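PDB 6WQ0: structural protein from unclassified Rudivirus, which assembles into the helical coat of a rod-shaped virus, wrapping the genomic DNA and holding it in A-form. Local coordinates for a contact of chain A with DNA and the interface of chains B and A. Residues are numbered along the deposited sequence; one frame, centred on the assembly and turned at random. Chains: chain A/B, Structural protein.

Contact 1: a contact of chain A with DNA. Residues chain A 8, 13, 16, 20. With nucleotides of chain C; nucleotides of chain D.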
# COMPACT_ATOMS: atom_id res chain seq x y z
N ARG A 8 -29.60 -71.58 -5.05
CA ARG A 8 -29.37 -70.48 -4.11
C ARG A 8 -30.31 -70.63 -2.92
O ARG A 8 -31.52 -70.75 -3.09
CB ARG A 8 -29.59 -69.13 -4.79
CG ARG A 8 -28.81 -68.93 -6.08
CD ARG A 8 -27.37 -68.53 -5.81
NE ARG A 8 -26.94 -67.49 -6.74
CZ ARG A 8 -25.99 -67.63 -7.65
NH1 ARG A 8 -25.35 -68.78 -7.77
NH2 ARG A 8 -25.68 -66.62 -8.44
N ARG A 13 -29.89 -65.70 -1.65
CA ARG A 13 -30.94 -64.87 -2.22
C ARG A 13 -31.07 -63.55 -1.47
O ARG A 13 -31.12 -62.48 -2.08
CB ARG A 13 -32.27 -65.61 -2.21
CG ARG A 13 -32.32 -66.81 -3.08
CD ARG A 13 -33.74 -67.25 -3.28
NE ARG A 13 -33.83 -68.68 -3.56
CZ ARG A 13 -34.95 -69.28 -3.94
NH1 ARG A 13 -36.06 -68.58 -4.09
NH2 ARG A 13 -34.95 -70.58 -4.17
N LYS A 16 -27.87 -61.23 -2.00
CA LYS A 16 -27.80 -60.57 -3.29
C LYS A 16 -28.93 -59.57 -3.48
O LYS A 16 -28.71 -58.48 -4.03
CB LYS A 16 -27.80 -61.59 -4.42
CG LYS A 16 -27.25 -61.03 -5.71
CD LYS A 16 -27.13 -62.06 -6.78
CE LYS A 16 -26.52 -61.46 -8.02
NZ LYS A 16 -26.59 -62.40 -9.16
N LYS A 20 -28.32 -55.53 -4.13
CA LYS A 20 -28.86 -54.81 -5.27
C LYS A 20 -29.83 -53.71 -4.84
O LYS A 20 -29.87 -52.65 -5.46
CB LYS A 20 -29.53 -55.79 -6.23
CG LYS A 20 -28.57 -56.76 -6.88
CD LYS A 20 -27.53 -56.04 -7.73
CE LYS A 20 -27.98 -55.87 -9.16
NZ LYS A 20 -27.93 -57.14 -9.91
P DT C 136 -23.06 -64.40 -8.92
OP1 DT C 136 -23.65 -63.99 -7.63
OP2 DT C 136 -23.78 -65.33 -9.80
O5' DT C 136 -22.71 -63.10 -9.78
C5' DT C 136 -22.09 -62.00 -9.16
C4' DT C 136 -21.59 -60.97 -10.16
O4' DT C 136 -20.75 -61.58 -11.17
C3' DT C 136 -22.64 -60.28 -10.99
O3' DT C 136 -23.34 -59.34 -10.22
C2' DT C 136 -21.75 -59.61 -12.02
C1' DT C 136 -20.73 -60.72 -12.30
N1 DT C 136 -21.06 -61.50 -13.52
C2 DT C 136 -20.85 -60.94 -14.76
O2 DT C 136 -20.37 -59.84 -14.93
N3 DT C 136 -21.19 -61.73 -15.80
C4 DT C 136 -21.74 -62.99 -15.74
O4 DT C 136 -22.03 -63.62 -16.75
C5 DT C 136 -21.96 -63.50 -14.42
C7 DT C 136 -22.54 -64.87 -14.22
C6 DT C 136 -21.61 -62.74 -13.38
P DA C 137 -24.82 -58.89 -10.65
OP1 DA C 137 -25.37 -58.01 -9.63
OP2 DA C 137 -25.56 -60.10 -11.04
O5' DA C 137 -24.59 -58.02 -11.95
C5' DA C 137 -24.11 -56.70 -11.83
C4' DA C 137 -24.21 -55.96 -13.14
O4' DA C 137 -23.32 -56.55 -14.10
C3' DA C 137 -25.56 -56.01 -13.81
O3' DA C 137 -26.43 -55.05 -13.26
C2' DA C 137 -25.19 -55.68 -15.24
C1' DA C 137 -23.89 -56.46 -15.39
N9 DA C 137 -24.07 -57.82 -15.92
C8 DA C 137 -24.09 -58.99 -15.22
N7 DA C 137 -24.26 -60.04 -15.96
C5 DA C 137 -24.32 -59.54 -17.24
C6 DA C 137 -24.48 -60.15 -18.49
N6 DA C 137 -24.60 -61.46 -18.67
N1 DA C 137 -24.50 -59.35 -19.58
C2 DA C 137 -24.39 -58.03 -19.40
N3 DA C 137 -24.23 -57.35 -18.28
C4 DA C 137 -24.21 -58.17 -17.23
P DT D 157 -30.69 -59.67 -9.39
OP1 DT D 157 -29.26 -59.92 -9.22
OP2 DT D 157 -31.34 -59.99 -10.67
O5' DT D 157 -31.51 -60.42 -8.26
C5' DT D 157 -31.04 -60.48 -6.93
C4' DT D 157 -31.91 -61.39 -6.09
O4' DT D 157 -33.29 -60.99 -6.21
C3' DT D 157 -31.93 -62.84 -6.52
O3' DT D 157 -30.80 -63.52 -6.01
C2' DT D 157 -33.22 -63.33 -5.88
C1' DT D 157 -34.13 -62.11 -6.03
N1 DT D 157 -35.08 -62.21 -7.19
C2 DT D 157 -36.23 -62.95 -7.07
O2 DT D 157 -36.53 -63.55 -6.06
N3 DT D 157 -37.01 -62.97 -8.18
C4 DT D 157 -36.77 -62.35 -9.37
O4 DT D 157 -37.55 -62.43 -10.32
C5 DT D 157 -35.56 -61.58 -9.44
C7 DT D 157 -35.19 -60.86 -10.70
C6 DT D 157 -34.77 -61.55 -8.36
P DA D 158 -30.23 -64.83 -6.74
OP1 DA D 158 -28.95 -65.15 -6.10
OP2 DA D 158 -30.28 -64.61 -8.19
O5' DA D 158 -31.30 -65.96 -6.38
C5' DA D 158 -31.68 -66.93 -7.35
C4' DA D 158 -33.03 -67.53 -7.02
O4' DA D 158 -34.06 -66.60 -7.36
C3' DA D 158 -33.39 -68.79 -7.78
O3' DA D 158 -32.92 -69.92 -7.07
C2' DA D 158 -34.92 -68.76 -7.82
C1' DA D 158 -35.26 -67.29 -7.62
N9 DA D 158 -35.93 -66.67 -8.75
C8 DA D 158 -35.45 -65.65 -9.53
N7 DA D 158 -36.28 -65.28 -10.47
C5 DA D 158 -37.37 -66.11 -10.30
C6 DA D 158 -38.58 -66.22 -10.98
N6 DA D 158 -38.90 -65.45 -12.02
N1 DA D 158 -39.45 -67.16 -10.56
C2 DA D 158 -39.12 -67.92 -9.53
N3 DA D 158 -38.01 -67.91 -8.80
C4 DA D 158 -37.17 -66.97 -9.25
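Helix 10-24 of chain A, together with the loop that leads into it, lies against the sugar-phosphate backbones of both DNA strands, with A:Lys16 and A:Lys20 one turn apart on its DNA side and A:Arg8 in the loop. A:Arg8 spans the two strands with its guanidinium. Its NE donates a fairly straight hydrogen bond, in the guanidinium plane, to the phosphate oxygen OP1 of DA158 of chain D at 3.1 Å, while NH2 reaches OP2 of DT136 of chain C at 2.7 Å, this oxygen lying 17° out of the plane. The bends at chi2 and chi3 (-81° and -138°) carry the chain past C5' of DA158 and turn its end toward the other strand. A:Lys16 instead runs extended beyond CG, and its ammonium NZ enters a cluster of phosphates. It hydrogen-bonds OP2 of DA137 of chain C at 3.1 Å and makes longer salt bridges to OP1 of DT136 of chain C and OP1 of DT157 of chain D. A:Lys20 is folded at chi2, chi3 and chi4, which brings its NZ to the same cluster. Long, flexible cationic chains suit this place, since they can follow phosphates of either strand; such gripping helps the coat protein hold the DNA in its A-form. The hydrogen bonds described here end on phosphate oxygens and not on bases, in keeping with binding that does not read sequence. A:Arg13 packs over the sugar of DA158, one guanidinium face toward O3', and its NE hydrogen-bonds the carbonyl O of A:Arg8, tying loop to helix. The NZ of A:Lys20 donates to OP1 of DA137 of chain C at 2.7 Å and to OP1 of DT157 of chain D at 3.2 Å.

Contact 2: the interface of chains B and A. Residues chain B 42, 45-46; chain A 10, 14, 18.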
# COMPACT_ATOMS: atom_id res chain seq x y z
N GLN B 42 -36.64 -54.83 3.86
CA GLN B 42 -35.80 -55.92 4.36
C GLN B 42 -36.58 -56.80 5.33
O GLN B 42 -36.46 -58.03 5.29
CB GLN B 42 -34.56 -55.37 5.05
CG GLN B 42 -33.59 -54.67 4.15
CD GLN B 42 -32.57 -53.88 4.92
OE1 GLN B 42 -32.44 -54.04 6.13
NE2 GLN B 42 -31.83 -53.03 4.23
N PHE B 45 -39.12 -59.00 3.40
CA PHE B 45 -38.37 -60.06 2.74
C PHE B 45 -38.00 -61.16 3.72
O PHE B 45 -38.26 -62.35 3.47
CB PHE B 45 -37.13 -59.46 2.08
CG PHE B 45 -36.52 -60.34 1.03
CD1 PHE B 45 -36.91 -60.23 -0.29
CD2 PHE B 45 -35.55 -61.26 1.35
CE1 PHE B 45 -36.35 -61.03 -1.26
CE2 PHE B 45 -34.98 -62.06 0.39
CZ PHE B 45 -35.38 -61.94 -0.91
N GLN B 46 -37.41 -60.78 4.85
CA GLN B 46 -36.99 -61.76 5.85
C GLN B 46 -38.18 -62.52 6.43
O GLN B 46 -38.04 -63.68 6.80
CB GLN B 46 -36.23 -61.08 6.97
CG GLN B 46 -34.87 -60.55 6.59
CD GLN B 46 -34.31 -59.62 7.64
OE1 GLN B 46 -34.99 -59.30 8.61
NE2 GLN B 46 -33.08 -59.19 7.45
N PHE A 10 -31.73 -69.37 1.07
CA PHE A 10 -32.28 -68.10 1.52
C PHE A 10 -31.19 -67.09 1.84
O PHE A 10 -31.38 -65.90 1.61
CB PHE A 10 -33.18 -68.29 2.74
CG PHE A 10 -33.59 -67.00 3.36
CD1 PHE A 10 -34.51 -66.18 2.73
CD2 PHE A 10 -33.02 -66.56 4.54
CE1 PHE A 10 -34.86 -64.97 3.27
CE2 PHE A 10 -33.38 -65.35 5.09
CZ PHE A 10 -34.30 -64.56 4.45
N TYR A 14 -31.15 -63.62 -0.14
CA TYR A 14 -31.31 -62.40 0.64
C TYR A 14 -30.09 -61.50 0.52
O TYR A 14 -30.22 -60.29 0.39
CB TYR A 14 -31.57 -62.74 2.11
CG TYR A 14 -31.61 -61.50 2.98
CD1 TYR A 14 -32.66 -60.61 2.89
CD2 TYR A 14 -30.59 -61.22 3.86
CE1 TYR A 14 -32.70 -59.48 3.66
CE2 TYR A 14 -30.62 -60.09 4.64
CZ TYR A 14 -31.68 -59.22 4.53
OH TYR A 14 -31.71 -58.09 5.31
N ASN A 18 -30.46 -57.87 -1.14
CA ASN A 18 -30.17 -56.72 -0.30
C ASN A 18 -29.05 -55.87 -0.89
O ASN A 18 -29.11 -54.64 -0.82
CB ASN A 18 -29.79 -57.20 1.10
CG ASN A 18 -30.03 -56.15 2.15
OD1 ASN A 18 -31.10 -55.56 2.21
ND2 ASN A 18 -29.03 -55.90 2.97
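Aromatic packing between A:Tyr14 and B:Phe45 lies at the middle of this patch, where helix 10-24 of chain A meets helix 27-48 of chain B. The CD2 corner of the B:Phe45 ring comes to the edge of the tyrosine ring, in its plane, with CD2 3.3 Å from CD1 of A:Tyr14. CE2 of the phenylalanine also rests near CA and CB of A:Tyr14, so the ring bears on the root of that side chain as well as on its rim. With CG of B:Phe45 anti to its backbone N (chi1 -162°), the ring is directed at helix 10-24. A:Phe10, one turn before A:Tyr14, extends the apolar strip: its CE1 is 4.1 Å from CE2 of B:Phe45, and one of its faces receives CB of A:Tyr14. Flat, rigid rings suit such a seam because they fill space between two helices without needing polar partners.

Polar contacts gather round the far end of the tyrosine. The amide NE2 of B:Gln46 donates a hydrogen bond to the phenolic OH of A:Tyr14 at 2.8 Å, bent at the hydrogen (122°) and 32° out of the amide plane. The aliphatic CG of B:Gln46 meanwhile lies 3.8 Å from CE1 of A:Tyr14, so glutamine serves both the apolar and the polar part of its neighbour. Further along, B:Gln42 meets A:Asn18 with the two amides nearly perpendicular, the CG methylene 3.3 Å from OD1 of A:Asn18; NE2 of B:Gln42 lies equally near that oxygen, a close polar approach rather than an assigned hydrogen bond. The patch and its two-fold twin help join two coat-protein copies into a symmetric pair, a plausible building unit of the helical nucleocapsid.

The C-alpha centres of contact 1 and contact 2 are about 8 Å apart, and helix 10-24 of chain A contributes to both without sharing a residue. A:Arg13, A:Lys16 and A:Lys20 belong to contact 1, whereas A:Phe10, A:Tyr14 and A:Asn18 belong to contact 2, so the helix is two-sided: cationic toward DNA, aromatic and amide-bearing toward the partner chain. Helix 27-48 of chain B may thereby brace the DNA-binding helix from behind. Because the protein interface is two-fold symmetric and recurs along the filament, DNA wrapping and subunit pairing are likely to reinforce one another.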